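Local coordinates for PA14 domain-containing protein (Clostridium clariflavum, PDB 6QDI) that probably senses plant biomass at the cell surface by binding sugars through tandem calcium-binding PA14 domains, as part of an RsgI-type anti-sigma factor, at residues A[7-12]-A[144-149]; A[14-19]-A[178-183]; A[273-278]-A[285-290]. All blocks are in the same frame, centred on the assembly; numbering follows the deposited sequence. Where two conformers were deposited one is given.

How the contacts relate
All three contacts lie in or between the two PA14 domains. Contact 1 is a buried one, joining the first-domain strand 4-9 to the linker 144-149 through an aromatic pair and water bridges. Contact 2 sits closest to the centre of the chain and directly joins the two PA14 domains; it is partly buried, polar and wet. Contact 3, farthest from that centre, is partly buried around L275, W277 and V287 of the second domain, and alone has direct backbone hydrogen bonds. Strands 4-9 and 17-23 pair in one sheet, tying contact 1 to contact 2, while strands 180-184 and 271-279 pair in another, tying contact 2 to contact 3; the D180-R274 salt bridge reinforces that second tie.

Contact 1 of 3, residues A[7-12]-A[144-149]; sequences DYFDNI and KHYGSS. With CA (calcium ion), chain G.
The linker between the two PA14 domains passes beside the end of strand 4-9 here, just ahead of a calcium site, and Y146 meets F9 and D7. F9 turns its edge to the face of the Y146 ring in an offset edge-to-face pair, with centroids 5.5 Å apart and planes at 85°. F9 CZ lies 3.6 Å from Y146 OH. With CG anti to its carbonyl carbon (chi1 -62°), F9 brings the far end of its ring up to the tyrosine. Y146 also stacks on F17 of the neighbouring strand.

D7 reaches the linker through water. One water joins D7 OD2 to Y146 OH, lying 2.6 Å from each and in the plane of the tyrosine ring; two others connect the carboxylate to K144 N and K144 O. D7 OD1 is held directly by the hydroxyl of T20, which steadies the carboxylate for these bridges.

Past F9 the chain leaves the strand, and D10 O binds calcium at 2.4 Å, beside D42 and S44. D10 OD1 and N11 OD1 each hold a water of its shell. Strand, linker and metal loop thus meet at the interdomain edge of a calcium-binding PA14 β-sandwich.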
loop_
_atom_site.group_PDB
_atom_site.type_symbol
_atom_site.label_atom_id
_atom_site.label_comp_id
_atom_site.label_asym_id
_atom_site.label_seq_id
_atom_site.Cartn_x
_atom_site.Cartn_y
_atom_site.Cartn_z
ATOM N N ASP A 7 2.746 6.080 8.808
ATOM C CA ASP A 7 1.571 5.424 8.263
ATOM C C ASP A 7 2.104 4.278 7.423
ATOM O O ASP A 7 2.889 4.486 6.478
ATOM C CB ASP A 7 0.750 6.413 7.454
ATOM C CG ASP A 7 0.097 7.463 8.310
ATOM O OD1 ASP A 7 -0.339 7.183 9.428
ATOM O OD2 ASP A 7 0.049 8.617 7.830
ATOM N N TYR A 8 1.652 3.084 7.773
ATOM C CA TYR A 8 2.125 1.858 7.187
ATOM C C TYR A 8 1.071 1.264 6.271
ATOM O O TYR A 8 -0.088 1.065 6.680
ATOM C CB TYR A 8 2.482 0.823 8.320
ATOM C CG TYR A 8 3.720 1.233 9.105
ATOM C CD1 TYR A 8 3.687 2.283 10.022
ATOM C CD2 TYR A 8 4.913 0.581 8.897
ATOM C CE1 TYR A 8 4.819 2.693 10.695
ATOM C CE2 TYR A 8 6.072 0.974 9.556
ATOM C CZ TYR A 8 6.023 2.037 10.442
ATOM O OH TYR A 8 7.207 2.378 11.085
ATOM N N PHE A 9 1.508 0.945 5.051
ATOM C CA PHE A 9 0.643 0.516 3.963
ATOM C C PHE A 9 1.008 -0.887 3.529
ATOM O O PHE A 9 2.187 -1.266 3.496
ATOM C CB PHE A 9 0.788 1.472 2.774
ATOM C CG PHE A 9 0.365 2.886 3.105
ATOM C CD1 PHE A 9 -0.939 3.299 2.891
ATOM C CD2 PHE A 9 1.272 3.823 3.571
ATOM C CE1 PHE A 9 -1.332 4.593 3.200
ATOM C CE2 PHE A 9 0.873 5.117 3.881
ATOM C CZ PHE A 9 -0.428 5.478 3.675
ATOM N N ASP A 10 -0.002 -1.646 3.136
ATOM C CA ASP A 10 0.147 -3.055 2.812
ATOM C C ASP A 10 0.681 -3.300 1.410
ATOM O O ASP A 10 0.906 -4.438 1.062
ATOM C CB ASP A 10 -1.194 -3.807 2.961
ATOM C CG ASP A 10 -1.157 -5.010 3.914
ATOM O OD1 ASP A 10 -0.184 -5.283 4.549
ATOM O OD2 ASP A 10 -2.266 -5.608 4.161
ATOM N N ASN A 11 0.833 -2.267 0.594
ATOM C CA ASN A 11 1.309 -2.387 -0.787
ATOM C C ASN A 11 2.607 -1.609 -0.973
ATOM O O ASN A 11 3.017 -0.839 -0.091
ATOM C CB ASN A 11 0.228 -1.834 -1.744
ATOM C CG ASN A 11 -1.025 -2.659 -1.684
ATOM O OD1 ASN A 11 -0.969 -3.883 -1.607
ATOM N ND2 ASN A 11 -2.159 -1.995 -1.829
ATOM N N ILE A 12 3.237 -1.734 -2.137
ATOM C CA ILE A 12 4.504 -1.015 -2.414
ATOM C C ILE A 12 4.324 0.468 -2.684
ATOM O O ILE A 12 5.319 1.182 -2.739
ATOM C CB ILE A 12 5.278 -1.622 -3.596
ATOM C CG1 ILE A 12 4.541 -1.506 -4.928
ATOM C CG2 ILE A 12 5.644 -3.083 -3.301
ATOM C CD1 ILE A 12 5.452 -1.586 -6.124
ATOM N N LYS A 144 -3.697 11.249 9.859
ATOM C CA LYS A 144 -4.598 11.388 8.727
ATOM C C LYS A 144 -5.565 10.217 8.763
ATOM O O LYS A 144 -5.141 9.068 8.934
ATOM C CB LYS A 144 -3.822 11.360 7.389
ATOM C CG LYS A 144 -4.722 11.407 6.162
ATOM C CD LYS A 144 -4.013 11.493 4.825
ATOM C CE LYS A 144 -5.067 11.585 3.723
ATOM N NZ LYS A 144 -4.494 11.746 2.372
ATOM N N HIS A 145 -6.849 10.492 8.512
ATOM C CA HIS A 145 -7.864 9.460 8.513
ATOM C C HIS A 145 -7.866 8.684 7.204
ATOM O O HIS A 145 -7.819 9.293 6.115
ATOM C CB HIS A 145 -9.230 10.102 8.782
ATOM C CG HIS A 145 -10.393 9.219 8.495
ATOM N ND1 HIS A 145 -10.707 8.146 9.292
ATOM C CD2 HIS A 145 -11.306 9.237 7.494
ATOM C CE1 HIS A 145 -11.781 7.543 8.810
ATOM N NE2 HIS A 145 -12.162 8.182 7.717
ATOM N N TYR A 146 -7.919 7.353 7.327
ATOM C CA TYR A 146 -8.063 6.453 6.221
ATOM C C TYR A 146 -9.296 5.627 6.542
ATOM O O TYR A 146 -9.629 5.365 7.707
ATOM C CB TYR A 146 -6.829 5.547 6.029
ATOM C CG TYR A 146 -5.595 6.304 5.554
ATOM C CD1 TYR A 146 -4.680 6.877 6.459
ATOM C CD2 TYR A 146 -5.356 6.497 4.214
ATOM C CE1 TYR A 146 -3.558 7.598 5.978
ATOM C CE2 TYR A 146 -4.283 7.216 3.761
ATOM C CZ TYR A 146 -3.382 7.765 4.615
ATOM O OH TYR A 146 -2.305 8.483 4.105
ATOM N N GLY A 147 -9.971 5.235 5.500
ATOM C CA GLY A 147 -11.059 4.289 5.636
ATOM C C GLY A 147 -12.357 4.841 5.136
ATOM O O GLY A 147 -12.653 6.022 5.209
ATOM N N SER A 148 -13.155 3.937 4.643
ATOM C CA SER A 148 -14.429 4.258 4.073
ATOM C C SER A 148 -15.483 4.629 5.117
ATOM O O SER A 148 -15.548 4.052 6.196
ATOM C CB SER A 148 -14.955 3.047 3.325
ATOM O OG SER A 148 -16.247 3.231 2.806
ATOM N N SER A 149 -16.336 5.571 4.733
ATOM C CA SER A 149 -17.496 5.971 5.513
ATOM C C SER A 149 -18.699 5.071 5.311
ATOM O O SER A 149 -19.727 5.265 5.959
ATOM C CB SER A 149 -17.917 7.423 5.189
ATOM O OG SER A 149 -18.428 7.499 3.875
HETATM CA CA CA G . 2.008 -6.548 0.765
HETATM O O HOH W 1 -0.978 10.612 9.352
HETATM O O HOH W 2 -2.996 7.973 10.278
HETATM O O HOH W 3 -0.182 9.449 5.332
HETATM O O HOH W 4 2.005 -6.349 3.134
HETATM O O HOH W 5 0.917 -5.937 -1.354
HETATM O O HOH W 6 -0.344 -7.238 1.159
#

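Contact 2 of 3, residues A[14-19]-A[178-183]; sequences LTNFKL and VIDFNW
N16 and D180 lie alongside each other, their side chains running in opposite directions, with the amide and carboxylate planes 35° apart. The two groups are displaced along their length: N16 CB, not the amide, comes up to D180 OD2 at 3.7 Å. Both side chains have CG anti to the backbone N (chi1 -159° for N16, -174° for D180). The N16 amide is carried past the carboxylate toward the main chain, where its ND2 is 3.5 Å from D180 O. V178 also runs counter to N16, and its CG2 methyl packs 3.8 Å from N16 OD1.

Water fills in the polar links. One molecule accepts from N16 ND2 at 2.9 Å and lies within bonding distance of D180 O. A second donates to both N16 OD1 and D180 OD2, the latter at 2.6 Å, so a water sits between each end of the amide and D180. A third accepts from N16 ND2 and K18 NZ and makes a weak bond to V178 O.

The other carboxylate oxygen, D180 OD1, forms a salt bridge with R274 of the adjoining strand, while N11 ND2 donates to D180 O. T15 OG1 bonds to D13, N11 and R274 around the same junction. N16 thus meets D180 mainly through water, while direct bonds through N11 and R274 join the domains beside it: a polar interface, part hydrated and part direct.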
loop_
_atom_site.group_PDB
_atom_site.type_symbol
_atom_site.label_atom_id
_atom_site.label_comp_id
_atom_site.label_asym_id
_atom_site.label_seq_id
_atom_site.Cartn_x
_atom_site.Cartn_y
_atom_site.Cartn_z
ATOM N N LEU A 14 2.119 2.984 -1.251
ATOM C CA LEU A 14 1.451 3.909 -0.307
ATOM C C LEU A 14 -0.062 3.831 -0.461
ATOM O O LEU A 14 -0.775 4.836 -0.305
ATOM C CB LEU A 14 2.007 5.326 -0.420
ATOM C CG LEU A 14 3.528 5.424 -0.260
ATOM C CD1 LEU A 14 4.009 6.761 -0.794
ATOM C CD2 LEU A 14 3.955 5.189 1.168
ATOM N N THR A 15 -0.560 2.622 -0.725
ATOM C CA THR A 15 -1.971 2.335 -0.738
ATOM C C THR A 15 -2.264 1.168 0.216
ATOM O O THR A 15 -1.417 0.332 0.502
ATOM C CB THR A 15 -2.505 2.035 -2.127
ATOM O OG1 THR A 15 -2.003 0.792 -2.608
ATOM C CG2 THR A 15 -2.260 3.167 -3.086
ATOM N N ASN A 16 -3.526 1.162 0.666
ATOM C CA ASN A 16 -4.076 0.172 1.589
ATOM C C ASN A 16 -3.469 0.308 2.982
ATOM O O ASN A 16 -2.661 -0.506 3.440
ATOM C CB ASN A 16 -4.023 -1.252 1.040
ATOM C CG ASN A 16 -5.002 -2.129 1.731
ATOM O OD1 ASN A 16 -5.907 -1.640 2.431
ATOM N ND2 ASN A 16 -4.918 -3.401 1.475
ATOM N N PHE A 17 -3.850 1.383 3.652
ATOM C CA PHE A 17 -3.419 1.702 4.999
ATOM C C PHE A 17 -3.807 0.632 5.998
ATOM O O PHE A 17 -4.964 0.189 6.005
ATOM C CB PHE A 17 -4.076 3.032 5.393
ATOM C CG PHE A 17 -3.864 3.396 6.828
ATOM C CD1 PHE A 17 -2.712 4.039 7.250
ATOM C CD2 PHE A 17 -4.831 3.115 7.762
ATOM C CE1 PHE A 17 -2.533 4.392 8.593
ATOM C CE2 PHE A 17 -4.643 3.414 9.103
ATOM C CZ PHE A 17 -3.515 4.082 9.508
ATOM N N LYS A 18 -2.844 0.224 6.826
ATOM C CA LYS A 18 -3.108 -0.714 7.888
ATOM C C LYS A 18 -2.795 -0.260 9.305
ATOM O O LYS A 18 -3.338 -0.844 10.253
ATOM C CB LYS A 18 -2.400 -2.039 7.632
ATOM C CG LYS A 18 -2.829 -2.737 6.335
ATOM C CD LYS A 18 -4.304 -3.213 6.350
ATOM C CE LYS A 18 -4.748 -3.866 5.033
ATOM N NZ LYS A 18 -6.183 -4.323 4.995
ATOM N N LEU A 19 -1.939 0.740 9.491
ATOM C CA LEU A 19 -1.480 1.072 10.854
ATOM C C LEU A 19 -0.830 2.412 10.861
ATOM O O LEU A 19 -0.039 2.748 9.943
ATOM C CB LEU A 19 -0.455 0.059 11.332
ATOM C CG LEU A 19 0.190 0.285 12.687
ATOM C CD1 LEU A 19 -0.804 0.037 13.805
ATOM C CD2 LEU A 19 1.404 -0.618 12.817
ATOM N N VAL A 178 -10.190 -6.207 1.799
ATOM C CA VAL A 178 -10.502 -5.516 0.569
ATOM C C VAL A 178 -9.646 -6.063 -0.565
ATOM O O VAL A 178 -8.660 -6.735 -0.296
ATOM C CB VAL A 178 -10.311 -3.980 0.668
ATOM C CG1 VAL A 178 -11.274 -3.346 1.621
ATOM C CG2 VAL A 178 -8.880 -3.622 1.004
ATOM N N ILE A 179 -10.030 -5.767 -1.797
ATOM C CA ILE A 179 -9.203 -6.115 -2.931
ATOM C C ILE A 179 -8.522 -4.822 -3.402
ATOM O O ILE A 179 -9.047 -4.083 -4.211
ATOM C CB ILE A 179 -9.984 -6.790 -4.043
ATOM C CG1 ILE A 179 -10.937 -7.870 -3.543
ATOM C CG2 ILE A 179 -9.004 -7.308 -5.117
ATOM C CD1 ILE A 179 -10.314 -8.889 -2.650
ATOM N N ASP A 180 -7.341 -4.585 -2.841
ATOM C CA ASP A 180 -6.586 -3.356 -3.116
ATOM C C ASP A 180 -5.119 -3.705 -2.996
ATOM O O ASP A 180 -4.512 -3.448 -1.954
ATOM C CB ASP A 180 -6.994 -2.282 -2.122
ATOM C CG ASP A 180 -6.380 -0.948 -2.411
ATOM O OD1 ASP A 180 -5.927 -0.737 -3.540
ATOM O OD2 ASP A 180 -6.396 -0.074 -1.519
ATOM N N PHE A 181 -4.566 -4.324 -4.028
ATOM C CA PHE A 181 -3.244 -4.932 -3.957
ATOM C C PHE A 181 -2.283 -4.372 -4.994
ATOM O O PHE A 181 -2.628 -4.193 -6.165
ATOM C CB PHE A 181 -3.339 -6.437 -4.229
ATOM C CG PHE A 181 -3.962 -7.215 -3.095
ATOM C CD1 PHE A 181 -3.226 -7.521 -1.981
ATOM C CD2 PHE A 181 -5.283 -7.610 -3.155
ATOM C CE1 PHE A 181 -3.761 -8.260 -0.967
ATOM C CE2 PHE A 181 -5.852 -8.287 -2.088
ATOM C CZ PHE A 181 -5.082 -8.630 -0.994
ATOM N N ASN A 182 -1.037 -4.151 -4.565
ATOM C CA ASN A 182 0.062 -3.860 -5.460
ATOM C C ASN A 182 1.284 -4.443 -4.795
ATOM O O ASN A 182 1.826 -3.864 -3.848
ATOM C CB ASN A 182 0.186 -2.379 -5.754
ATOM C CG ASN A 182 1.332 -2.087 -6.718
ATOM O OD1 ASN A 182 2.105 -2.982 -7.051
ATOM N ND2 ASN A 182 1.445 -0.848 -7.139
ATOM N N TRP A 183 1.667 -5.634 -5.249
ATOM C CA TRP A 183 2.744 -6.380 -4.636
ATOM C C TRP A 183 4.108 -6.047 -5.254
ATOM O O TRP A 183 5.099 -6.642 -4.835
ATOM C CB TRP A 183 2.528 -7.886 -4.784
ATOM C CG TRP A 183 1.247 -8.433 -4.218
ATOM C CD1 TRP A 183 1.007 -8.768 -2.919
ATOM C CD2 TRP A 183 0.061 -8.770 -4.959
ATOM N NE1 TRP A 183 -0.290 -9.243 -2.795
ATOM C CE2 TRP A 183 -0.871 -9.279 -4.032
ATOM C CE3 TRP A 183 -0.293 -8.721 -6.310
ATOM C CZ2 TRP A 183 -2.139 -9.770 -4.429
ATOM C CZ3 TRP A 183 -1.556 -9.138 -6.683
ATOM C CH2 TRP A 183 -2.445 -9.663 -5.751
HETATM O O HOH W 7 -2.906 -4.964 0.166
HETATM O O HOH W 8 -6.700 -5.956 2.297
HETATM O O HOH W 9 -7.942 -0.127 0.629
#

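Contact 3 of 3, residues A[273-278]-A[285-290]; sequences IRLEWE and SVVPQS
Strand 271-279 pairs antiparallel with the short strand 285-286, E276 and V286 forming a non-hydrogen-bonded pair and W277 and S285 a hydrogen-bonded one. This is an antiparallel, hairpin-like pairing near the end of the second PA14 domain, on a sheet that also contains strands 180-184 and 212-220. W277 N donates to S285 O at 2.9 Å, and S285 N returns a more bent bond to W277 O (139° at the hydrogen). Beyond them V287 N donates to L275 O at 3.0 Å, so bonding continues as the chain turns off the strand toward P288.

W277 carries the side-chain packing. Its CG sits between the backbone N and the carbonyl carbon (chi1 59°), which swings the indole across toward V287 and P288. V287 CG2 lies over one face of the five-membered ring, 3.8 Å from its centroid and 18° off the normal, a CH-pi contact. The same methyl touches L275 CG at 3.9 Å, so V287 is wedged between the leucine and the indole. P288 CD approaches W277 CZ2 to 3.6 Å from an oblique direction.

E276 lays its CB and CG along the S285 carbonyl, and its carboxylate forms a salt bridge with R284. S285 OG hydrogen-bonds to E283 O. At the indole edge, a single water in the ring plane accepts from W277 NE1 at 2.9 Å and donates to S285 OG and V286 O.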
loop_
_atom_site.group_PDB
_atom_site.type_symbol
_atom_site.label_atom_id
_atom_site.label_comp_id
_atom_site.label_asym_id
_atom_site.label_seq_id
_atom_site.Cartn_x
_atom_site.Cartn_y
_atom_site.Cartn_z
ATOM N N ILE A 273 -3.906 -5.545 -8.385
ATOM C CA ILE A 273 -5.320 -5.725 -8.682
ATOM C C ILE A 273 -6.109 -4.911 -7.662
ATOM O O ILE A 273 -5.865 -5.004 -6.456
ATOM C CB ILE A 273 -5.738 -7.224 -8.695
ATOM C CG1 ILE A 273 -7.202 -7.416 -8.863
ATOM C CG2 ILE A 273 -5.342 -7.951 -7.440
ATOM C CD1 ILE A 273 -7.703 -7.412 -10.230
ATOM N N ARG A 274 -7.085 -4.153 -8.149
ATOM C CA ARG A 274 -7.997 -3.421 -7.299
ATOM C C ARG A 274 -9.421 -3.625 -7.813
ATOM O O ARG A 274 -9.687 -3.586 -9.022
ATOM C CB ARG A 274 -7.679 -1.946 -7.320
ATOM C CG ARG A 274 -6.237 -1.599 -7.104
ATOM N NE ARG A 274 -3.910 -1.298 -6.840
ATOM C CZ ARG A 274 -3.297 -0.369 -6.133
ATOM N NH1 ARG A 274 -3.556 -0.169 -4.833
ATOM N NH2 ARG A 274 -2.248 0.301 -6.655
ATOM N N LEU A 275 -10.330 -3.815 -6.850
ATOM C CA LEU A 275 -11.785 -3.845 -7.116
ATOM C C LEU A 275 -12.384 -2.562 -6.537
ATOM O O LEU A 275 -12.379 -2.355 -5.322
ATOM C CB LEU A 275 -12.446 -5.086 -6.513
ATOM C CG LEU A 275 -13.950 -5.165 -6.713
ATOM C CD1 LEU A 275 -14.339 -5.318 -8.171
ATOM C CD2 LEU A 275 -14.552 -6.289 -5.891
ATOM N N GLU A 276 -12.903 -1.728 -7.442
ATOM C CA GLU A 276 -13.512 -0.456 -7.078
ATOM C C GLU A 276 -14.949 -0.395 -7.557
ATOM O O GLU A 276 -15.380 -1.199 -8.412
ATOM C CB GLU A 276 -12.724 0.689 -7.719
ATOM C CG GLU A 276 -11.290 0.864 -7.216
ATOM C CD GLU A 276 -10.596 2.004 -7.945
ATOM O OE1 GLU A 276 -10.496 1.915 -9.179
ATOM O OE2 GLU A 276 -10.283 3.032 -7.310
ATOM N N TRP A 277 -15.672 0.586 -7.032
ATOM C CA TRP A 277 -16.995 0.899 -7.523
ATOM C C TRP A 277 -17.250 2.366 -7.497
ATOM O O TRP A 277 -16.593 3.119 -6.809
ATOM C CB TRP A 277 -18.105 0.160 -6.773
ATOM C CG TRP A 277 -18.237 0.370 -5.310
ATOM C CD1 TRP A 277 -17.532 1.185 -4.490
ATOM C CD2 TRP A 277 -19.181 -0.313 -4.461
ATOM N NE1 TRP A 277 -17.969 1.051 -3.200
ATOM C CE2 TRP A 277 -18.984 0.138 -3.171
ATOM C CE3 TRP A 277 -20.160 -1.290 -4.694
ATOM C CZ2 TRP A 277 -19.706 -0.378 -2.087
ATOM C CZ3 TRP A 277 -20.892 -1.785 -3.629
ATOM C CH2 TRP A 277 -20.649 -1.331 -2.363
ATOM N N GLU A 278 -18.277 2.748 -8.244
ATOM C CA GLU A 278 -18.926 4.061 -8.131
ATOM C C GLU A 278 -20.393 3.781 -7.988
ATOM O O GLU A 278 -20.919 2.852 -8.572
ATOM C CB GLU A 278 -18.564 4.954 -9.285
ATOM C CG GLU A 278 -19.550 5.284 -10.324
ATOM C CD GLU A 278 -18.898 6.183 -11.337
ATOM O OE1 GLU A 278 -19.103 7.393 -11.323
ATOM O OE2 GLU A 278 -18.107 5.645 -12.085
ATOM N N SER A 285 -13.914 4.272 -5.939
ATOM C CA SER A 285 -13.178 3.966 -4.714
ATOM C C SER A 285 -13.197 2.468 -4.480
ATOM O O SER A 285 -14.053 1.765 -5.000
ATOM C CB SER A 285 -13.808 4.695 -3.507
ATOM O OG SER A 285 -15.200 4.449 -3.414
ATOM N N VAL A 286 -12.237 1.980 -3.700
ATOM C CA VAL A 286 -12.127 0.555 -3.396
ATOM C C VAL A 286 -13.407 0.115 -2.723
ATOM O O VAL A 286 -13.905 0.768 -1.779
ATOM C CB VAL A 286 -10.890 0.373 -2.482
ATOM C CG1 VAL A 286 -10.848 -0.994 -1.844
ATOM C CG2 VAL A 286 -9.604 0.667 -3.249
ATOM N N VAL A 287 -13.938 -1.014 -3.178
ATOM C CA VAL A 287 -15.123 -1.560 -2.521
ATOM C C VAL A 287 -14.743 -1.922 -1.084
ATOM O O VAL A 287 -13.782 -2.652 -0.872
ATOM C CB VAL A 287 -15.666 -2.794 -3.270
ATOM C CG1 VAL A 287 -16.925 -3.318 -2.577
ATOM C CG2 VAL A 287 -15.990 -2.457 -4.705
ATOM N N PRO A 288 -15.448 -1.411 -0.076
ATOM C CA PRO A 288 -14.933 -1.511 1.278
ATOM C C PRO A 288 -15.276 -2.832 1.964
ATOM O O PRO A 288 -16.266 -3.493 1.616
ATOM C CB PRO A 288 -15.641 -0.353 2.000
ATOM C CG PRO A 288 -16.989 -0.319 1.299
ATOM C CD PRO A 288 -16.670 -0.586 -0.158
ATOM N N GLN A 289 -14.487 -3.149 2.971
ATOM C CA GLN A 289 -14.699 -4.330 3.782
ATOM C C GLN A 289 -16.137 -4.417 4.292
ATOM O O GLN A 289 -16.708 -5.501 4.356
ATOM C CB GLN A 289 -13.707 -4.308 4.939
ATOM C CG GLN A 289 -13.788 -5.516 5.862
ATOM C CD GLN A 289 -12.748 -5.453 6.941
ATOM O OE1 GLN A 289 -12.471 -4.375 7.453
ATOM N NE2 GLN A 289 -12.189 -6.583 7.320
ATOM N N SER A 290 -16.702 -3.273 4.679
ATOM C CA SER A 290 -18.030 -3.256 5.242
ATOM C C SER A 290 -19.093 -3.830 4.334
ATOM O O SER A 290 -20.161 -4.202 4.826
ATOM C CB SER A 290 -18.393 -1.804 5.592
ATOM O OG SER A 290 -18.402 -1.032 4.414
HETATM O O HOH W 10 -12.265 -4.187 -2.720
HETATM O O HOH W 11 -15.995 2.586 -1.705
#